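PDB 6IJ1: prenylcyclase from Actinoplanes teichomyceticus, which is probably a prenyltransferase or cyclase acting on prenyl substrates, its exact reaction being uncertain. Local coordinates for residues D151-A163 with P191-A205. Residues are numbered along the deposited sequence; the frame is centred on the assembly and turned at random.
Sequences DGWCGGHVCVTAA and PAYWWIDPELSTALA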
ATOM      1  N   ASP A 151     -11.560 -10.854  15.485  1.00 21.04           N
ATOM      2  CA  ASP A 151     -11.958  -9.468  15.695  1.00 22.40           C
ATOM      3  C   ASP A 151     -10.855  -8.455  15.358  1.00 26.71           C
ATOM      4  O   ASP A 151     -11.179  -7.306  15.033  1.00 25.74           O
ATOM      5  CB  ASP A 151     -12.377  -9.205  17.145  1.00 26.27           C
ATOM      6  CG  ASP A 151     -13.709  -9.857  17.522  1.00 36.59           C
ATOM      7  OD1 ASP A 151     -14.379 -10.527  16.682  1.00 35.15           O
ATOM      8  OD2 ASP A 151     -14.051  -9.690  18.720  1.00 43.91           O
ATOM      9  N   GLY A 152      -9.567  -8.810  15.499  1.00 20.72           N
ATOM     10  CA  GLY A 152      -8.512  -7.891  15.070  1.00 17.02           C
ATOM     11  C   GLY A 152      -8.625  -7.610  13.581  1.00 17.06           C
ATOM     12  O   GLY A 152      -8.547  -6.450  13.143  1.00 16.63           O
ATOM     13  N   TRP A 153      -8.799  -8.671  12.783  1.00 16.33           N
ATOM     14  CA  TRP A 153      -8.850  -8.590  11.331  1.00 15.83           C
ATOM     15  C   TRP A 153     -10.102  -7.890  10.834  1.00 16.88           C
ATOM     16  O   TRP A 153     -10.111  -7.399   9.690  1.00 16.34           O
ATOM     17  CB  TRP A 153      -8.738  -9.993  10.710  1.00 15.33           C
ATOM     18  CG  TRP A 153      -7.345 -10.527  10.713  1.00 15.34           C
ATOM     19  CD1 TRP A 153      -6.296 -10.069  11.447  1.00 16.14           C
ATOM     20  CD2 TRP A 153      -6.883 -11.591   9.928  1.00 17.35           C
ATOM     21  NE1 TRP A 153      -5.159 -10.832  11.140  1.00 16.33           N
ATOM     22  CE2 TRP A 153      -5.495 -11.756  10.215  1.00 16.06           C
ATOM     23  CE3 TRP A 153      -7.479 -12.405   8.966  1.00 22.47           C
ATOM     24  CZ2 TRP A 153      -4.711 -12.718   9.575  1.00 19.44           C
ATOM     25  CZ3 TRP A 153      -6.686 -13.376   8.324  1.00 24.51           C
ATOM     26  CH2 TRP A 153      -5.321 -13.515   8.653  1.00 20.63           C
ATOM     27  N   CYS A 154     -11.140  -7.814  11.665  1.00 17.40           N
ATOM     28  CA  CYS A 154     -12.391  -7.177  11.261  1.00 18.02           C
ATOM     29  C   CYS A 154     -12.572  -5.829  11.901  1.00 18.91           C
ATOM     30  O   CYS A 154     -13.626  -5.207  11.689  1.00 18.10           O
ATOM     31  CB  CYS A 154     -13.572  -8.106  11.603  1.00 19.36           C
ATOM     32  SG  CYS A 154     -13.507  -9.622  10.668  1.00 21.10           S
ATOM     33  N   GLY A 155     -11.540  -5.305  12.619  1.00 18.57           N
ATOM     34  CA  GLY A 155     -11.561  -3.970  13.166  1.00 16.23           C
ATOM     35  C   GLY A 155     -11.083  -2.950  12.155  1.00 15.50           C
ATOM     36  O   GLY A 155     -10.574  -3.324  11.096  1.00 16.60           O
ATOM     37  N   GLY A 156     -11.266  -1.690  12.512  1.00 17.29           N
ATOM     38  CA  GLY A 156     -10.822  -0.604  11.638  1.00 16.61           C
ATOM     39  C   GLY A 156      -9.305  -0.587  11.554  1.00 16.12           C
ATOM     40  O   GLY A 156      -8.608  -0.638  12.563  1.00 17.85           O
ATOM     41  N   HIS A 157      -8.797  -0.406  10.330  1.00 14.15           N
ATOM     42  CA  HIS A 157      -7.343  -0.456  10.097  1.00 13.26           C
ATOM     43  C   HIS A 157      -6.941   0.861   9.447  1.00 13.62           C
ATOM     44  O   HIS A 157      -7.410   1.192   8.343  1.00 14.56           O
ATOM     45  CB  HIS A 157      -7.033  -1.605   9.191  1.00 13.06           C
ATOM     46  CG  HIS A 157      -7.341  -2.925   9.845  1.00 12.45           C
ATOM     47  ND1 HIS A 157      -7.763  -4.025   9.153  1.00 14.78           N
ATOM     48  CD2 HIS A 157      -7.208  -3.312  11.138  1.00 14.94           C
ATOM     49  CE1 HIS A 157      -7.961  -5.036  10.001  1.00 15.99           C
ATOM     50  NE2 HIS A 157      -7.646  -4.627  11.219  1.00 14.66           N
ATOM     51  N   VAL A 158      -6.021   1.580  10.105  1.00 12.99           N
ATOM     52  CA  VAL A 158      -5.706   2.923   9.625  1.00 12.90           C
ATOM     53  C   VAL A 158      -4.962   2.875   8.281  1.00 13.98           C
ATOM     54  O   VAL A 158      -5.140   3.765   7.441  1.00 14.55           O
ATOM     55  CB  VAL A 158      -4.909   3.693  10.694  1.00 14.71           C
ATOM     56  CG1 VAL A 158      -4.454   5.048  10.171  1.00 16.11           C
ATOM     57  CG2 VAL A 158      -5.753   3.913  11.934  1.00 15.80           C
ATOM     58  N   CYS A 159      -4.115   1.857   8.041  1.00 14.31           N
ATOM     59  CA  CYS A 159      -3.415   1.775   6.745  1.00 14.30           C
ATOM     60  C   CYS A 159      -4.359   1.518   5.572  1.00 14.20           C
ATOM     61  O   CYS A 159      -4.197   2.111   4.506  1.00 15.25           O
ATOM     62  CB  CYS A 159      -2.338   0.646   6.830  1.00 14.06           C
ATOM     63  SG  CYS A 159      -2.979  -0.928   7.576  1.00 13.99           S
ATOM     64  N   VAL A 160      -5.358   0.653   5.775  1.00 14.31           N
ATOM     65  CA  VAL A 160      -6.346   0.403   4.724  1.00 12.23           C
ATOM     66  C   VAL A 160      -7.206   1.633   4.547  1.00 13.63           C
ATOM     67  O   VAL A 160      -7.506   2.035   3.414  1.00 14.36           O
ATOM     68  CB  VAL A 160      -7.174  -0.826   5.125  1.00 12.52           C
ATOM     69  CG1 VAL A 160      -8.300  -1.046   4.115  1.00 15.43           C
ATOM     70  CG2 VAL A 160      -6.226  -2.076   5.228  1.00 13.81           C
ATOM     71  N   THR A 161      -7.596   2.259   5.666  1.00 13.78           N
ATOM     72  CA  THR A 161      -8.390   3.494   5.568  1.00 13.79           C
ATOM     73  C   THR A 161      -7.612   4.550   4.816  1.00 14.59           C
ATOM     74  O   THR A 161      -8.167   5.253   3.949  1.00 14.52           O
ATOM     75  CB  THR A 161      -8.722   3.992   6.954  1.00 13.66           C
ATOM     76  OG1 THR A 161      -9.347   2.957   7.706  1.00 14.61           O
ATOM     77  CG2 THR A 161      -9.655   5.223   6.916  1.00 14.85           C
ATOM     78  N   ALA A 162      -6.315   4.680   5.116  1.00 13.36           N
ATOM     79  CA  ALA A 162      -5.494   5.684   4.438  1.00 14.49           C
ATOM     80  C   ALA A 162      -5.480   5.478   2.941  1.00 14.17           C
ATOM     81  O   ALA A 162      -5.501   6.455   2.194  1.00 15.55           O
ATOM     82  CB  ALA A 162      -4.055   5.621   5.003  1.00 14.39           C
ATOM     83  N   ALA A 163      -5.437   4.230   2.476  1.00 13.45           N
ATOM     84  CA  ALA A 163      -5.444   3.944   1.041  1.00 11.13           C
ATOM     85  C   ALA A 163      -6.803   4.227   0.435  1.00 14.33           C
ATOM     86  O   ALA A 163      -6.892   4.971  -0.566  1.00 15.30           O
ATOM     87  CB  ALA A 163      -5.065   2.463   0.816  1.00 14.31           C
ATOM     88  N   PRO A 191      -0.561   5.559  12.293  1.00 16.32           N
ATOM     89  CA  PRO A 191      -0.131   4.190  12.526  1.00 16.86           C
ATOM     90  C   PRO A 191      -0.672   3.261  11.440  1.00 16.57           C
ATOM     91  O   PRO A 191      -1.592   3.599  10.712  1.00 15.35           O
ATOM     92  CB  PRO A 191      -0.781   3.894  13.878  1.00 19.57           C
ATOM     93  CG  PRO A 191      -2.084   4.600  13.771  1.00 20.10           C
ATOM     94  CD  PRO A 191      -1.723   5.929  13.142  1.00 17.40           C
ATOM     95  N   ALA A 192      -0.077   2.066  11.347  1.00 15.59           N
ATOM     96  CA  ALA A 192      -0.474   1.052  10.377  1.00 14.92           C
ATOM     97  C   ALA A 192      -0.830  -0.210  11.152  1.00 14.82           C
ATOM     98  O   ALA A 192      -0.258  -0.473  12.210  1.00 17.62           O
ATOM     99  CB  ALA A 192       0.655   0.710   9.396  1.00 17.50           C
ATOM    100  N   TYR A 193      -1.762  -0.996  10.613  1.00 12.76           N
ATOM    101  CA  TYR A 193      -2.039  -2.301  11.186  1.00 14.62           C
ATOM    102  C   TYR A 193      -1.148  -3.360  10.576  1.00 14.34           C
ATOM    103  O   TYR A 193      -0.440  -4.068  11.313  1.00 14.20           O
ATOM    104  CB  TYR A 193      -3.515  -2.644  10.955  1.00 14.17           C
ATOM    105  CG  TYR A 193      -3.993  -3.921  11.654  1.00 14.34           C
ATOM    106  CD1 TYR A 193      -4.280  -3.929  13.046  1.00 12.87           C
ATOM    107  CD2 TYR A 193      -4.188  -5.106  10.917  1.00 11.84           C
ATOM    108  CE1 TYR A 193      -4.777  -5.113  13.639  1.00 13.22           C
ATOM    109  CE2 TYR A 193      -4.703  -6.274  11.527  1.00 13.30           C
ATOM    110  CZ  TYR A 193      -4.972  -6.238  12.895  1.00 14.74           C
ATOM    111  OH  TYR A 193      -5.465  -7.414  13.435  1.00 16.29           O
ATOM    112  N   TRP A 194      -1.105  -3.449   9.248  1.00 12.51           N
ATOM    113  CA  TRP A 194      -0.408  -4.523   8.567  1.00 13.24           C
ATOM    114  C   TRP A 194       1.064  -4.242   8.293  1.00 13.30           C
ATOM    115  O   TRP A 194       1.697  -5.094   7.660  1.00 13.97           O
ATOM    116  CB  TRP A 194      -1.091  -4.872   7.220  1.00 13.76           C
ATOM    117  CG  TRP A 194      -2.546  -5.300   7.365  1.00 13.12           C
ATOM    118  CD1 TRP A 194      -3.638  -4.583   7.036  1.00 14.16           C
ATOM    119  CD2 TRP A 194      -3.012  -6.583   7.814  1.00 13.57           C
ATOM    120  NE1 TRP A 194      -4.794  -5.330   7.263  1.00 13.61           N
ATOM    121  CE2 TRP A 194      -4.418  -6.560   7.754  1.00 13.84           C
ATOM    122  CE3 TRP A 194      -2.366  -7.737   8.255  1.00 13.99           C
ATOM    123  CZ2 TRP A 194      -5.206  -7.635   8.114  1.00 16.82           C
ATOM    124  CZ3 TRP A 194      -3.150  -8.826   8.620  1.00 15.03           C
ATOM    125  CH2 TRP A 194      -4.551  -8.762   8.561  1.00 15.02           C
ATOM    126  N   TRP A 195       1.576  -3.064   8.622  1.00 13.84           N
ATOM    127  CA  TRP A 195       2.917  -2.688   8.166  1.00 11.56           C
ATOM    128  C   TRP A 195       3.760  -2.280   9.350  1.00 14.84           C
ATOM    129  O   TRP A 195       3.293  -1.617  10.273  1.00 15.31           O
ATOM    130  CB  TRP A 195       2.866  -1.520   7.147  1.00 12.38           C
ATOM    131  CG  TRP A 195       2.052  -1.932   5.963  1.00 12.02           C
ATOM    132  CD1 TRP A 195       0.696  -1.714   5.769  1.00 13.12           C
ATOM    133  CD2 TRP A 195       2.519  -2.611   4.771  1.00 12.61           C
ATOM    134  NE1 TRP A 195       0.302  -2.256   4.550  1.00 13.60           N
ATOM    135  CE2 TRP A 195       1.403  -2.795   3.913  1.00 13.48           C
ATOM    136  CE3 TRP A 195       3.770  -3.111   4.355  1.00 14.03           C
ATOM    137  CZ2 TRP A 195       1.504  -3.469   2.693  1.00 14.42           C
ATOM    138  CZ3 TRP A 195       3.864  -3.756   3.131  1.00 14.58           C
ATOM    139  CH2 TRP A 195       2.755  -3.934   2.302  1.00 15.71           C
ATOM    140  N   ILE A 196       5.041  -2.690   9.304  1.00 13.20           N
ATOM    141  CA  ILE A 196       6.019  -2.308  10.320  1.00 16.52           C
ATOM    142  C   ILE A 196       6.314  -0.805  10.283  1.00 15.29           C
ATOM    143  O   ILE A 196       6.560  -0.198  11.321  1.00 16.58           O
ATOM    144  CB  ILE A 196       7.303  -3.126  10.054  1.00 18.82           C
ATOM    145  CG1 ILE A 196       7.034  -4.583  10.431  1.00 21.48           C
ATOM    146  CG2 ILE A 196       8.477  -2.524  10.795  1.00 21.95           C
ATOM    147  CD1 ILE A 196       6.858  -4.794  11.928  1.00 25.49           C
ATOM    148  N   ASP A 197       6.310  -0.211   9.104  1.00 13.76           N
ATOM    149  CA  ASP A 197       6.758   1.159   8.902  1.00 13.75           C
ATOM    150  C   ASP A 197       5.552   2.096   8.892  1.00 15.14           C
ATOM    151  O   ASP A 197       4.759   2.020   7.959  1.00 15.43           O
ATOM    152  CB  ASP A 197       7.514   1.281   7.578  1.00 14.33           C
ATOM    153  CG  ASP A 197       8.733   0.368   7.522  1.00 15.60           C
ATOM    154  OD1 ASP A 197       9.581   0.414   8.452  1.00 16.82           O
ATOM    155  OD2 ASP A 197       8.862  -0.396   6.539  1.00 15.72           O
ATOM    156  N   PRO A 198       5.415   3.005   9.855  1.00 14.50           N
ATOM    157  CA  PRO A 198       4.314   3.980   9.801  1.00 14.79           C
ATOM    158  C   PRO A 198       4.459   4.936   8.644  1.00 14.40           C
ATOM    159  O   PRO A 198       3.472   5.633   8.322  1.00 15.33           O
ATOM    160  CB  PRO A 198       4.423   4.702  11.144  1.00 17.78           C
ATOM    161  CG  PRO A 198       5.883   4.594  11.516  1.00 19.73           C
ATOM    162  CD  PRO A 198       6.247   3.164  11.047  1.00 15.44           C
ATOM    163  N   GLU A 199       5.635   4.986   7.996  1.00 13.62           N
ATOM    164  CA  GLU A 199       5.709   5.740   6.753  1.00 14.18           C
ATOM    165  C   GLU A 199       4.684   5.276   5.723  1.00 14.16           C
ATOM    166  O   GLU A 199       4.289   6.067   4.866  1.00 14.60           O
ATOM    167  CB  GLU A 199       7.118   5.614   6.151  1.00 14.19           C
ATOM    168  CG  GLU A 199       8.257   6.301   6.995  1.00 14.63           C
ATOM    169  CD  GLU A 199       8.726   5.488   8.189  1.00 15.99           C
ATOM    170  OE1 GLU A 199       8.205   4.400   8.501  1.00 16.69           O
ATOM    171  OE2 GLU A 199       9.638   6.016   8.887  1.00 19.41           O
ATOM    172  N   LEU A 200       4.296   3.993   5.720  1.00 13.60           N
ATOM    173  CA  LEU A 200       3.348   3.526   4.725  1.00 12.70           C
ATOM    174  C   LEU A 200       1.982   4.140   4.947  1.00 13.42           C
ATOM    175  O   LEU A 200       1.446   4.755   4.007  1.00 13.03           O
ATOM    176  CB  LEU A 200       3.327   1.989   4.766  1.00 12.99           C
ATOM    177  CG  LEU A 200       2.351   1.236   3.862  1.00 14.78           C
ATOM    178  CD1 LEU A 200       0.787   1.336   4.294  1.00 15.43           C
ATOM    179  CD2 LEU A 200       2.537   1.615   2.408  1.00 14.26           C
ATOM    180  N   SER A 201       1.422   4.023   6.164  1.00 14.18           N
ATOM    181  CA  SER A 201       0.099   4.614   6.402  1.00 13.91           C
ATOM    182  C   SER A 201       0.151   6.118   6.221  1.00 15.22           C
ATOM    183  O   SER A 201      -0.772   6.725   5.678  1.00 14.54           O
ATOM    184  CB  SER A 201      -0.373   4.240   7.807  1.00 17.34           C
ATOM    185  OG  SER A 201       0.766   4.284   8.728  1.00 20.76           O
ATOM    186  N   THR A 202       1.272   6.735   6.626  1.00 12.69           N
ATOM    187  CA  THR A 202       1.363   8.201   6.548  1.00 12.27           C
ATOM    188  C   THR A 202       1.387   8.685   5.112  1.00 13.51           C
ATOM    189  O   THR A 202       0.684   9.677   4.745  1.00 14.37           O
ATOM    190  CB  THR A 202       2.601   8.684   7.341  1.00 12.50           C
ATOM    191  OG1 THR A 202       2.440   8.233   8.680  1.00 14.37           O
ATOM    192  CG2 THR A 202       2.734  10.224   7.319  1.00 14.18           C
ATOM    193  N   ALA A 203       2.217   8.056   4.264  1.00 11.96           N
ATOM    194  CA  ALA A 203       2.295   8.476   2.868  1.00 13.19           C
ATOM    195  C   ALA A 203       0.978   8.262   2.141  1.00 13.31           C
ATOM    196  O   ALA A 203       0.539   9.132   1.391  1.00 14.82           O
ATOM    197  CB  ALA A 203       3.423   7.708   2.133  1.00 13.68           C
ATOM    198  N   LEU A 204       0.333   7.110   2.357  1.00 13.77           N
ATOM    199  CA  LEU A 204      -0.943   6.894   1.659  1.00 13.16           C
ATOM    200  C   LEU A 204      -1.989   7.870   2.155  1.00 14.55           C
ATOM    201  O   LEU A 204      -2.758   8.383   1.340  1.00 14.93           O
ATOM    202  CB  LEU A 204      -1.407   5.446   1.867  1.00 13.32           C
ATOM    203  CG  LEU A 204      -0.427   4.375   1.346  1.00 15.52           C
ATOM    204  CD1 LEU A 204      -1.189   3.018   1.400  1.00 15.59           C
ATOM    205  CD2 LEU A 204       0.132   4.645  -0.026  1.00 17.61           C
ATOM    206  N   ALA A 205      -1.998   8.140   3.470  1.00 14.96           N
ATOM    207  CA  ALA A 205      -2.982   9.070   4.025  1.00 13.92           C
ATOM    208  C   ALA A 205      -2.837  10.451   3.395  1.00 14.95           C
ATOM    209  O   ALA A 205      -3.816  11.052   2.920  1.00 15.39           O
ATOM    210  CB  ALA A 205      -2.823   9.172   5.523  1.00 16.21           C
TER
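Tyr193 reaches from the loop before helix 198-205 into an aromatic cluster with His157, Trp153 and Trp194. Its CB lies 3.8 Å from Cys159 SG. With CG anti to the backbone N (chi1 -173°), the ring is carried over the imidazole of His157, Tyr193 CG 3.3 Å from His157 CD2, in a face-to-face stack with planes 20° apart. Farther out, Tyr193 CE2 meets His157 NE2 at 3.4 Å. The tip, OH, lies in the plane of the Trp153 indole at its edge and hydrogen-bonds to Glu298 O; a side-chain carbon on Gly152 would clash with it, so glycine suits that place. Two hydrogen bonds hold the imidazole: His157 NE2 donates to Gly152 O (2.8 Å) and ND1 is bonded to Thr131 OG1. A leucine in place of Tyr193 would probably leave the imidazole without its stacking partner and Glu298 O without this bond. Trp194 turns its edge to the face of Trp153. Small and polarisable, Cys159 SG accepts from Tyr193 N (3.3 Å) and, long but nearly straight, Trp194 N. Between the helices, whose axes approach to 8.0 Å at 26°, the small Ala162 CB meets Ala205 CB (3.8 Å); helix 173-182 touches Ala162, helix 246-256 packs on Leu200, and Arg292 of strand 291-292 hydrogen-bonds to Tyr193 O.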